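Putative adhesin (PDB 5FX8) probably serves as a yeast cell-surface adhesion protein that may take part in cell-cell interaction, represented here by an N-terminal part with two cohesin-like domains. Local coordinates at residues C[19-24]-C[117-122]; C[23-28]-C[127-132]; C[163-168]-C[183-188]. All blocks are in the same frame, centred on the assembly; numbering follows the deposited sequence.

Contact 1. Residues C[19-24]-C[117-122]; sequences AYLSDW and QFTESA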
loop_
_atom_site.group_PDB
_atom_site.type_symbol
_atom_site.label_atom_id
_atom_site.label_comp_id
_atom_site.label_asym_id
_atom_site.label_seq_id
_atom_site.Cartn_x
_atom_site.Cartn_y
_atom_site.Cartn_z
ATOM N N ALA C 19 -16.331 -36.729 -39.862
ATOM C CA ALA C 19 -16.980 -35.620 -40.521
ATOM C C ALA C 19 -17.776 -34.817 -39.513
ATOM O O ALA C 19 -18.192 -35.339 -38.483
ATOM C CB ALA C 19 -17.902 -36.107 -41.630
ATOM N N TYR C 20 -17.965 -33.536 -39.818
ATOM C CA TYR C 20 -18.930 -32.677 -39.151
ATOM C C TYR C 20 -20.294 -32.818 -39.812
ATOM O O TYR C 20 -20.411 -33.214 -40.968
ATOM C CB TYR C 20 -18.501 -31.215 -39.211
ATOM C CG TYR C 20 -17.303 -30.880 -38.402
ATOM C CD1 TYR C 20 -16.951 -31.644 -37.303
ATOM C CD2 TYR C 20 -16.521 -29.798 -38.719
ATOM C CE1 TYR C 20 -15.850 -31.332 -36.551
ATOM C CE2 TYR C 20 -15.405 -29.476 -37.964
ATOM C CZ TYR C 20 -15.081 -30.246 -36.886
ATOM O OH TYR C 20 -13.982 -29.953 -36.136
ATOM N N LEU C 21 -21.338 -32.470 -39.070
ATOM C CA LEU C 21 -22.653 -32.513 -39.674
ATOM C C LEU C 21 -22.766 -31.523 -40.811
ATOM O O LEU C 21 -23.661 -31.660 -41.646
ATOM C CB LEU C 21 -23.726 -32.224 -38.641
ATOM C CG LEU C 21 -23.978 -33.240 -37.539
ATOM C CD1 LEU C 21 -25.001 -32.672 -36.586
ATOM C CD2 LEU C 21 -24.482 -34.513 -38.142
ATOM N N SER C 22 -21.876 -30.534 -40.858
ATOM C CA SER C 22 -21.941 -29.445 -41.817
ATOM C C SER C 22 -21.094 -29.692 -43.057
ATOM O O SER C 22 -21.061 -28.836 -43.944
ATOM C CB SER C 22 -21.498 -28.139 -41.148
ATOM O OG SER C 22 -20.107 -28.142 -40.880
ATOM N N ASP C 23 -20.438 -30.840 -43.144
ATOM C CA ASP C 23 -19.447 -31.106 -44.164
ATOM C C ASP C 23 -20.073 -31.433 -45.513
ATOM O O ASP C 23 -21.221 -31.876 -45.609
ATOM C CB ASP C 23 -18.558 -32.252 -43.727
ATOM C CG ASP C 23 -17.591 -31.845 -42.668
ATOM O OD1 ASP C 23 -17.469 -30.622 -42.419
ATOM O OD2 ASP C 23 -16.932 -32.740 -42.109
ATOM N N TRP C 24 -19.296 -31.181 -46.564
ATOM C CA TRP C 24 -19.528 -31.788 -47.863
ATOM C C TRP C 24 -19.029 -33.225 -47.820
ATOM O O TRP C 24 -17.882 -33.478 -47.438
ATOM C CB TRP C 24 -18.793 -31.039 -48.973
ATOM C CG TRP C 24 -19.277 -29.681 -49.298
ATOM C CD1 TRP C 24 -18.709 -28.502 -48.928
ATOM C CD2 TRP C 24 -20.406 -29.341 -50.110
ATOM N NE1 TRP C 24 -19.429 -27.446 -49.427
ATOM C CE2 TRP C 24 -20.472 -27.937 -50.164
ATOM C CE3 TRP C 24 -21.381 -30.085 -50.775
ATOM C CZ2 TRP C 24 -21.470 -27.271 -50.857
ATOM C CZ3 TRP C 24 -22.370 -29.424 -51.456
ATOM C CH2 TRP C 24 -22.410 -28.038 -51.495
ATOM N N GLN C 117 -33.363 -32.113 -41.957
ATOM C CA GLN C 117 -34.197 -33.054 -41.217
ATOM C C GLN C 117 -33.345 -34.065 -40.468
ATOM O O GLN C 117 -33.650 -34.430 -39.326
ATOM C CB GLN C 117 -35.163 -33.755 -42.173
ATOM C CG GLN C 117 -36.113 -34.759 -41.520
ATOM C CD GLN C 117 -37.581 -34.434 -41.772
ATOM O OE1 GLN C 117 -37.999 -34.241 -42.916
ATOM N NE2 GLN C 117 -38.368 -34.361 -40.700
ATOM N N PHE C 118 -32.247 -34.495 -41.078
ATOM C CA PHE C 118 -31.403 -35.471 -40.415
ATOM C C PHE C 118 -30.558 -34.829 -39.329
ATOM O O PHE C 118 -30.384 -35.415 -38.256
ATOM C CB PHE C 118 -30.510 -36.182 -41.426
ATOM C CG PHE C 118 -29.424 -36.989 -40.790
ATOM C CD1 PHE C 118 -29.701 -38.209 -40.208
ATOM C CD2 PHE C 118 -28.126 -36.513 -40.747
ATOM C CE1 PHE C 118 -28.702 -38.942 -39.604
ATOM C CE2 PHE C 118 -27.133 -37.246 -40.147
ATOM C CZ PHE C 118 -27.422 -38.463 -39.573
ATOM N N THR C 119 -30.032 -33.633 -39.579
ATOM C CA THR C 119 -29.069 -33.059 -38.654
ATOM C C THR C 119 -29.713 -32.458 -37.416
ATOM O O THR C 119 -29.036 -32.349 -36.392
ATOM C CB THR C 119 -28.216 -31.992 -39.336
ATOM O OG1 THR C 119 -29.050 -30.926 -39.794
ATOM C CG2 THR C 119 -27.445 -32.580 -40.493
ATOM N N GLU C 120 -30.990 -32.064 -37.482
ATOM C CA GLU C 120 -31.664 -31.578 -36.279
ATOM C C GLU C 120 -31.629 -32.631 -35.182
ATOM O O GLU C 120 -31.305 -32.337 -34.027
ATOM C CB GLU C 120 -33.112 -31.193 -36.580
ATOM C CG GLU C 120 -33.299 -30.320 -37.794
ATOM C CD GLU C 120 -33.178 -28.860 -37.511
ATOM O OE1 GLU C 120 -32.809 -28.503 -36.400
ATOM O OE2 GLU C 120 -33.431 -28.061 -38.413
ATOM N N SER C 121 -31.947 -33.871 -35.531
ATOM C CA SER C 121 -32.075 -34.942 -34.564
ATOM C C SER C 121 -30.919 -35.924 -34.623
ATOM O O SER C 121 -31.017 -37.009 -34.049
ATOM C CB SER C 121 -33.397 -35.666 -34.791
ATOM O OG SER C 121 -33.473 -36.104 -36.129
ATOM N N ALA C 122 -29.835 -35.585 -35.308
ATOM C CA ALA C 122 -28.724 -36.514 -35.366
ATOM C C ALA C 122 -27.981 -36.543 -34.040
ATOM O O ALA C 122 -28.048 -35.614 -33.236
ATOM C CB ALA C 122 -27.764 -36.144 -36.482
#
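L21 reaches from a type I beta turn, Y20 to D23, across to T119 in helix 116-120 and A122 just beyond it; this is the one helix in an otherwise beta chain, and it belongs to the first cohesin-like domain. The nearest backbones, those of L21 and T119, lie 6.5 Å apart between CA atoms. No hydrogen bond crosses the gap; the evidence is for apolar contact, with 149 Å² buried in all.

The two methyls of L21 divide the work. CD2 meets A122 CB at 4.0 Å and approaches the F118 ring obliquely, 4.3 Å from CE2. L21 CD1 lies 4.1 Å from the carbonyl oxygen T119 O. A chi1 of -68° sets L21 CG beside the backbone N, and the fork of CD1 and CD2 beyond it lets one side chain reach both T119 and A122. From the helix, the methyl T119 CG2 answers with 4.2 Å to L21 CB, and it also lies 4.1 Å from L21 O. A122 CB has a second role, sitting over one face of F118, offset toward the rim.

Behind this shell, T119 splits its branches: while CG2 meets the turn, OG1 bonds back to E116 O within the helix. Around L21, the side chains of L114, L144 and F206 extend the apolar surface, and F118 is joined by H127 and L144. The turn itself is closed by the backbone bond from D23 N to Y20 O. D23 OD2 is also in a salt bridge with R13, just after strand 4-11, and bonded to S11 OG at the end of that strand. The same D23 OD2 receives Y20 N at 2.6 Å, an N-H...O angle of 159°, with the donor lying well above the carboxylate plane.

Contact 2. Residues C[23-28]-C[127-132]; sequences DWFVVS and HTFDFE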
loop_
_atom_site.group_PDB
_atom_site.type_symbol
_atom_site.label_atom_id
_atom_site.label_comp_id
_atom_site.label_asym_id
_atom_site.label_seq_id
_atom_site.Cartn_x
_atom_site.Cartn_y
_atom_site.Cartn_z
ATOM N N ASP C 23 -20.438 -30.840 -43.144
ATOM C CA ASP C 23 -19.447 -31.106 -44.164
ATOM C C ASP C 23 -20.073 -31.433 -45.513
ATOM O O ASP C 23 -21.221 -31.876 -45.609
ATOM C CB ASP C 23 -18.558 -32.252 -43.727
ATOM C CG ASP C 23 -17.591 -31.845 -42.668
ATOM O OD1 ASP C 23 -17.469 -30.622 -42.419
ATOM O OD2 ASP C 23 -16.932 -32.740 -42.109
ATOM N N TRP C 24 -19.296 -31.181 -46.564
ATOM C CA TRP C 24 -19.528 -31.788 -47.863
ATOM C C TRP C 24 -19.029 -33.225 -47.820
ATOM O O TRP C 24 -17.882 -33.478 -47.438
ATOM C CB TRP C 24 -18.793 -31.039 -48.973
ATOM C CG TRP C 24 -19.277 -29.681 -49.298
ATOM C CD1 TRP C 24 -18.709 -28.502 -48.928
ATOM C CD2 TRP C 24 -20.406 -29.341 -50.110
ATOM N NE1 TRP C 24 -19.429 -27.446 -49.427
ATOM C CE2 TRP C 24 -20.472 -27.937 -50.164
ATOM C CE3 TRP C 24 -21.381 -30.085 -50.775
ATOM C CZ2 TRP C 24 -21.470 -27.271 -50.857
ATOM C CZ3 TRP C 24 -22.370 -29.424 -51.456
ATOM C CH2 TRP C 24 -22.410 -28.038 -51.495
ATOM N N PHE C 25 -19.896 -34.159 -48.217
ATOM C CA PHE C 25 -19.589 -35.579 -48.292
ATOM C C PHE C 25 -19.358 -35.976 -49.740
ATOM O O PHE C 25 -20.271 -35.891 -50.564
ATOM C CB PHE C 25 -20.724 -36.402 -47.710
ATOM C CG PHE C 25 -20.901 -36.220 -46.247
ATOM C CD1 PHE C 25 -21.604 -35.140 -45.749
ATOM C CD2 PHE C 25 -20.361 -37.137 -45.358
ATOM C CE1 PHE C 25 -21.762 -34.983 -44.389
ATOM C CE2 PHE C 25 -20.526 -36.975 -43.996
ATOM C CZ PHE C 25 -21.229 -35.900 -43.513
ATOM N N VAL C 26 -18.140 -36.411 -50.039
ATOM C CA VAL C 26 -17.778 -36.924 -51.353
ATOM C C VAL C 26 -18.388 -38.313 -51.497
ATOM O O VAL C 26 -17.913 -39.267 -50.879
ATOM C CB VAL C 26 -16.256 -36.973 -51.497
ATOM C CG1 VAL C 26 -15.847 -37.474 -52.847
ATOM C CG2 VAL C 26 -15.706 -35.619 -51.254
ATOM N N VAL C 27 -19.444 -38.438 -52.293
ATOM C CA VAL C 27 -20.073 -39.729 -52.566
ATOM C C VAL C 27 -19.525 -40.254 -53.887
ATOM O O VAL C 27 -19.889 -39.748 -54.947
ATOM C CB VAL C 27 -21.598 -39.615 -52.621
ATOM C CG1 VAL C 27 -22.193 -40.950 -52.912
ATOM C CG2 VAL C 27 -22.121 -39.117 -51.332
ATOM N N SER C 28 -18.690 -41.292 -53.841
ATOM C CA SER C 28 -17.930 -41.779 -54.991
ATOM C C SER C 28 -18.472 -43.104 -55.515
ATOM O O SER C 28 -18.612 -44.068 -54.764
ATOM C CB SER C 28 -16.463 -41.955 -54.627
ATOM O OG SER C 28 -15.899 -40.717 -54.276
ATOM N N HIS C 127 -22.522 -43.411 -38.474
ATOM C CA HIS C 127 -23.725 -43.444 -39.290
ATOM C C HIS C 127 -23.391 -44.131 -40.595
ATOM O O HIS C 127 -22.367 -43.818 -41.205
ATOM C CB HIS C 127 -24.227 -42.040 -39.565
ATOM C CG HIS C 127 -25.457 -41.995 -40.403
ATOM N ND1 HIS C 127 -26.708 -42.259 -39.895
ATOM C CD2 HIS C 127 -25.633 -41.696 -41.710
ATOM C CE1 HIS C 127 -27.607 -42.122 -40.851
ATOM N NE2 HIS C 127 -26.980 -41.785 -41.965
ATOM N N THR C 128 -24.231 -45.063 -41.024
ATOM C CA THR C 128 -24.031 -45.746 -42.294
ATOM C C THR C 128 -25.057 -45.257 -43.297
ATOM O O THR C 128 -26.208 -44.998 -42.942
ATOM C CB THR C 128 -24.162 -47.252 -42.157
ATOM O OG1 THR C 128 -25.555 -47.579 -42.162
ATOM C CG2 THR C 128 -23.518 -47.729 -40.873
ATOM N N PHE C 129 -24.629 -45.118 -44.545
ATOM C CA PHE C 129 -25.501 -44.681 -45.628
ATOM C C PHE C 129 -25.803 -45.886 -46.491
ATOM O O PHE C 129 -24.886 -46.607 -46.883
ATOM C CB PHE C 129 -24.848 -43.600 -46.490
ATOM C CG PHE C 129 -24.339 -42.415 -45.741
ATOM C CD1 PHE C 129 -25.184 -41.380 -45.408
ATOM C CD2 PHE C 129 -23.008 -42.307 -45.428
ATOM C CE1 PHE C 129 -24.718 -40.290 -44.761
ATOM C CE2 PHE C 129 -22.540 -41.216 -44.780
ATOM C CZ PHE C 129 -23.392 -40.207 -44.448
ATOM N N ASP C 130 -27.074 -46.111 -46.781
ATOM C CA ASP C 130 -27.493 -47.266 -47.569
ATOM C C ASP C 130 -27.773 -46.839 -49.009
ATOM O O ASP C 130 -28.733 -46.114 -49.273
ATOM C CB ASP C 130 -28.726 -47.916 -46.947
ATOM C CG ASP C 130 -28.432 -48.561 -45.623
ATOM O OD1 ASP C 130 -27.269 -48.946 -45.404
ATOM O OD2 ASP C 130 -29.362 -48.680 -44.798
ATOM N N PHE C 131 -26.943 -47.295 -49.937
ATOM C CA PHE C 131 -27.200 -47.147 -51.368
ATOM C C PHE C 131 -27.697 -48.484 -51.925
ATOM O O PHE C 131 -27.025 -49.512 -51.786
ATOM C CB PHE C 131 -25.942 -46.682 -52.105
ATOM C CG PHE C 131 -25.391 -45.383 -51.595
ATOM C CD1 PHE C 131 -24.471 -45.366 -50.564
ATOM C CD2 PHE C 131 -25.804 -44.182 -52.129
ATOM C CE1 PHE C 131 -23.982 -44.199 -50.081
ATOM C CE2 PHE C 131 -25.310 -43.008 -51.649
ATOM C CZ PHE C 131 -24.400 -43.018 -50.616
ATOM N N GLU C 132 -28.875 -48.473 -52.537
ATOM C CA GLU C 132 -29.472 -49.676 -53.102
ATOM C C GLU C 132 -29.294 -49.696 -54.614
ATOM O O GLU C 132 -29.651 -48.736 -55.304
ATOM C CB GLU C 132 -30.947 -49.776 -52.727
ATOM C CG GLU C 132 -31.148 -50.060 -51.251
ATOM C CD GLU C 132 -32.412 -50.834 -50.953
ATOM O OE1 GLU C 132 -33.103 -51.245 -51.910
ATOM O OE2 GLU C 132 -32.719 -51.028 -49.756
#
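F25 and F129 form an offset edge-to-face (T-shaped) pair in the interior of the first cohesin-like domain, where strand 25-31 of the large mixed sheet faces strand 126-132 of a separate three-stranded sheet; F129 lies in the interruption of the latter strand. The edge of F129 is presented to the face of F25; the ring centroids are 6.0 Å apart and the planes stand at 69°. The closest atoms are F25 CE2 and F129 CZ, 4.3 Å apart.

Two residues further along each segment, V27 and F131 make a second contact, methyl against ring. The side chains come from opposite directions, and V27 CG1 meets the far end of the ring, 3.8 Å from F131 CZ and 3.9 Å from F131 CE2, at an oblique approach. In V27, chi1 of 180° sets CG1 anti to the backbone N and beside the carbonyl carbon, the branch that meets the ring. All four residues point their CB atoms toward the opposite segment and are buried, as expected when alternate residues line the space between sheets. The closest CA atoms across it, V27 and F129, are 10.1 Å apart, far beyond backbone hydrogen-bonding distance.

Other groups pack on the rings. H127 brings CD2 over one face of F129, 3.5 Å above its plane and displaced toward the rim, while its NE2 is bonded to E53. V142 packs on F25, and F131 also touches I7, V9, P51 and P140. Strand 25-31 is itself fixed by backbone hydrogen bonds of F25 with L112 and V27 with F110.

With no hydrogen bond or charge pair between the segments, the two sheets are joined here by side chains alone, so that cohesion probably comes from apolar burial and dispersion, with a quadrupolar contribution from the edge-to-face pair.

Contact 3. Residues C[163-168]-C[183-188]; sequences VEWFVD and TVQTPG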
loop_
_atom_site.group_PDB
_atom_site.type_symbol
_atom_site.label_atom_id
_atom_site.label_comp_id
_atom_site.label_asym_id
_atom_site.label_seq_id
_atom_site.Cartn_x
_atom_site.Cartn_y
_atom_site.Cartn_z
ATOM N N VAL C 163 -21.243 -15.639 -47.417
ATOM C CA VAL C 163 -20.604 -16.565 -46.487
ATOM C C VAL C 163 -20.484 -15.880 -45.145
ATOM O O VAL C 163 -19.935 -14.780 -45.058
ATOM C CB VAL C 163 -19.197 -16.987 -46.922
ATOM C CG1 VAL C 163 -18.899 -18.346 -46.356
ATOM C CG2 VAL C 163 -19.055 -16.947 -48.362
ATOM N N GLU C 164 -20.930 -16.542 -44.100
ATOM C CA GLU C 164 -20.576 -16.154 -42.750
ATOM C C GLU C 164 -19.495 -17.113 -42.283
ATOM O O GLU C 164 -19.703 -18.331 -42.275
ATOM C CB GLU C 164 -21.794 -16.188 -41.841
ATOM C CG GLU C 164 -21.548 -15.580 -40.485
ATOM C CD GLU C 164 -22.772 -15.589 -39.607
ATOM O OE1 GLU C 164 -23.786 -16.248 -39.969
ATOM O OE2 GLU C 164 -22.704 -14.928 -38.544
ATOM N N TRP C 165 -18.325 -16.572 -41.967
ATOM C CA TRP C 165 -17.225 -17.360 -41.445
ATOM C C TRP C 165 -17.268 -17.336 -39.931
ATOM O O TRP C 165 -17.594 -16.311 -39.336
ATOM C CB TRP C 165 -15.887 -16.810 -41.905
ATOM C CG TRP C 165 -15.663 -16.807 -43.342
ATOM C CD1 TRP C 165 -15.761 -15.744 -44.180
ATOM C CD2 TRP C 165 -15.249 -17.906 -44.135
ATOM N NE1 TRP C 165 -15.437 -16.113 -45.454
ATOM C CE2 TRP C 165 -15.123 -17.444 -45.456
ATOM C CE3 TRP C 165 -14.980 -19.247 -43.861
ATOM C CZ2 TRP C 165 -14.746 -18.275 -46.504
ATOM C CZ3 TRP C 165 -14.592 -20.070 -44.900
ATOM C CH2 TRP C 165 -14.476 -19.579 -46.205
ATOM N N PHE C 166 -16.954 -18.475 -39.316
ATOM C CA PHE C 166 -16.772 -18.587 -37.874
ATOM C C PHE C 166 -15.355 -19.056 -37.603
ATOM O O PHE C 166 -14.907 -20.043 -38.186
ATOM C CB PHE C 166 -17.758 -19.567 -37.232
ATOM C CG PHE C 166 -19.178 -19.071 -37.171
ATOM C CD1 PHE C 166 -19.470 -17.735 -37.349
ATOM C CD2 PHE C 166 -20.219 -19.942 -36.934
ATOM C CE1 PHE C 166 -20.770 -17.262 -37.297
ATOM C CE2 PHE C 166 -21.526 -19.476 -36.886
ATOM C CZ PHE C 166 -21.794 -18.123 -37.068
ATOM N N VAL C 167 -14.652 -18.351 -36.730
ATOM C CA VAL C 167 -13.362 -18.788 -36.221
ATOM C C VAL C 167 -13.541 -19.020 -34.728
ATOM O O VAL C 167 -13.814 -18.077 -33.974
ATOM C CB VAL C 167 -12.255 -17.764 -36.496
ATOM C CG1 VAL C 167 -10.938 -18.292 -36.013
ATOM C CG2 VAL C 167 -12.181 -17.440 -37.982
ATOM N N ASP C 168 -13.427 -20.268 -34.300
ATOM C CA ASP C 168 -13.583 -20.632 -32.901
ATOM C C ASP C 168 -12.220 -20.799 -32.252
ATOM O O ASP C 168 -11.360 -21.502 -32.785
ATOM C CB ASP C 168 -14.382 -21.921 -32.761
ATOM C CG ASP C 168 -15.859 -21.706 -32.944
ATOM O OD1 ASP C 168 -16.253 -20.557 -33.202
ATOM O OD2 ASP C 168 -16.633 -22.678 -32.827
ATOM N N THR C 183 -7.538 -12.772 -41.923
ATOM C CA THR C 183 -8.190 -13.493 -43.007
ATOM C C THR C 183 -7.867 -12.812 -44.325
ATOM O O THR C 183 -7.892 -11.586 -44.404
ATOM C CB THR C 183 -9.720 -13.500 -42.848
ATOM O OG1 THR C 183 -10.067 -13.642 -41.474
ATOM C CG2 THR C 183 -10.346 -14.656 -43.603
ATOM N N VAL C 184 -7.582 -13.599 -45.362
ATOM C CA VAL C 184 -7.562 -13.108 -46.734
ATOM C C VAL C 184 -8.453 -13.997 -47.597
ATOM O O VAL C 184 -8.477 -15.219 -47.434
ATOM C CB VAL C 184 -6.130 -13.047 -47.291
ATOM C CG1 VAL C 184 -5.260 -12.409 -46.344
ATOM C CG2 VAL C 184 -5.605 -14.378 -47.597
ATOM N N GLN C 185 -9.192 -13.385 -48.513
ATOM C CA GLN C 185 -10.074 -14.165 -49.360
ATOM C C GLN C 185 -10.272 -13.479 -50.712
ATOM O O GLN C 185 -10.256 -12.251 -50.805
ATOM C CB GLN C 185 -11.408 -14.394 -48.659
ATOM C CG GLN C 185 -12.563 -13.915 -49.433
ATOM C CD GLN C 185 -13.870 -14.331 -48.862
ATOM O OE1 GLN C 185 -14.909 -14.053 -49.443
ATOM N NE2 GLN C 185 -13.844 -14.997 -47.723
ATOM N N THR C 186 -10.424 -14.288 -51.760
ATOM C CA THR C 186 -10.818 -13.808 -53.086
ATOM C C THR C 186 -11.897 -14.737 -53.565
ATOM O O THR C 186 -11.777 -15.938 -53.390
ATOM C CB THR C 186 -9.661 -13.817 -54.114
ATOM O OG1 THR C 186 -9.226 -15.165 -54.313
ATOM C CG2 THR C 186 -8.505 -13.011 -53.636
ATOM N N PRO C 187 -12.939 -14.204 -54.207
ATOM C CA PRO C 187 -13.160 -12.815 -54.588
ATOM C C PRO C 187 -14.097 -12.023 -53.691
ATOM O O PRO C 187 -14.475 -10.926 -54.099
ATOM C CB PRO C 187 -13.812 -12.962 -55.944
ATOM C CG PRO C 187 -14.697 -14.125 -55.737
ATOM C CD PRO C 187 -13.900 -15.083 -54.892
ATOM N N GLY C 188 -14.485 -12.533 -52.536
ATOM C CA GLY C 188 -15.512 -11.860 -51.758
ATOM C C GLY C 188 -15.124 -10.456 -51.317
ATOM O O GLY C 188 -13.988 -9.999 -51.446
#
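In the second cohesin-like domain, two five-stranded antiparallel sheets face each other as a beta sandwich, and W165 and Q185 meet in the space between them. W165 belongs to strand 162-170 of one sheet, Q185 to strand 176-186 of the other, the next strand along the chain. Their backbones stay well separated: the nearest CA atoms, of W165 and T183, are 10.0 Å apart.

The contact is made by the edge of the indole. The amide end of Q185 lies near the ring plane, and the atom modelled as NE2 is 3.0 Å from W165 NE1; the amide is probably turned over in the model. Its plane stands at 76° to the indole. The glutamine is extended beyond CG (chi2 171°), which carries the amide from its own sheet across to the tryptophan.

V163 CG1 lies above one face of the indole, offset toward the rim, at a height of 4.0 Å. F265 of the neighbouring strand meets W165 with its ring at a shallow angle, and N278 touches both W165 and Q185.

A disulfide between C192 and C242 joins the same two sheets covalently. Side chains from two facing antiparallel sheets, meeting in the interior, are characteristic of a beta sandwich, here consistent with the cohesin-like assignment.

In the fold
Contacts 1 and 2 belong to the first cohesin-like domain and contact 3 to the second. Contacts 1 and 2 are about 12 Å apart between centres, but the centre of contact 3 lies about 22 Å from that of contact 1 and about 27 Å from that of contact 2, across the centre of the chain from the latter. The first two share D23 and W24, so one run of chain leads from the turn into strand 25-31; helix 116-120 likewise precedes strand 126-132. They also touch directly, through F118 with H127 and A19 with F25. Contact 3 follows later in the sequence without touching either, consistent with two domains each built round an interior of its own.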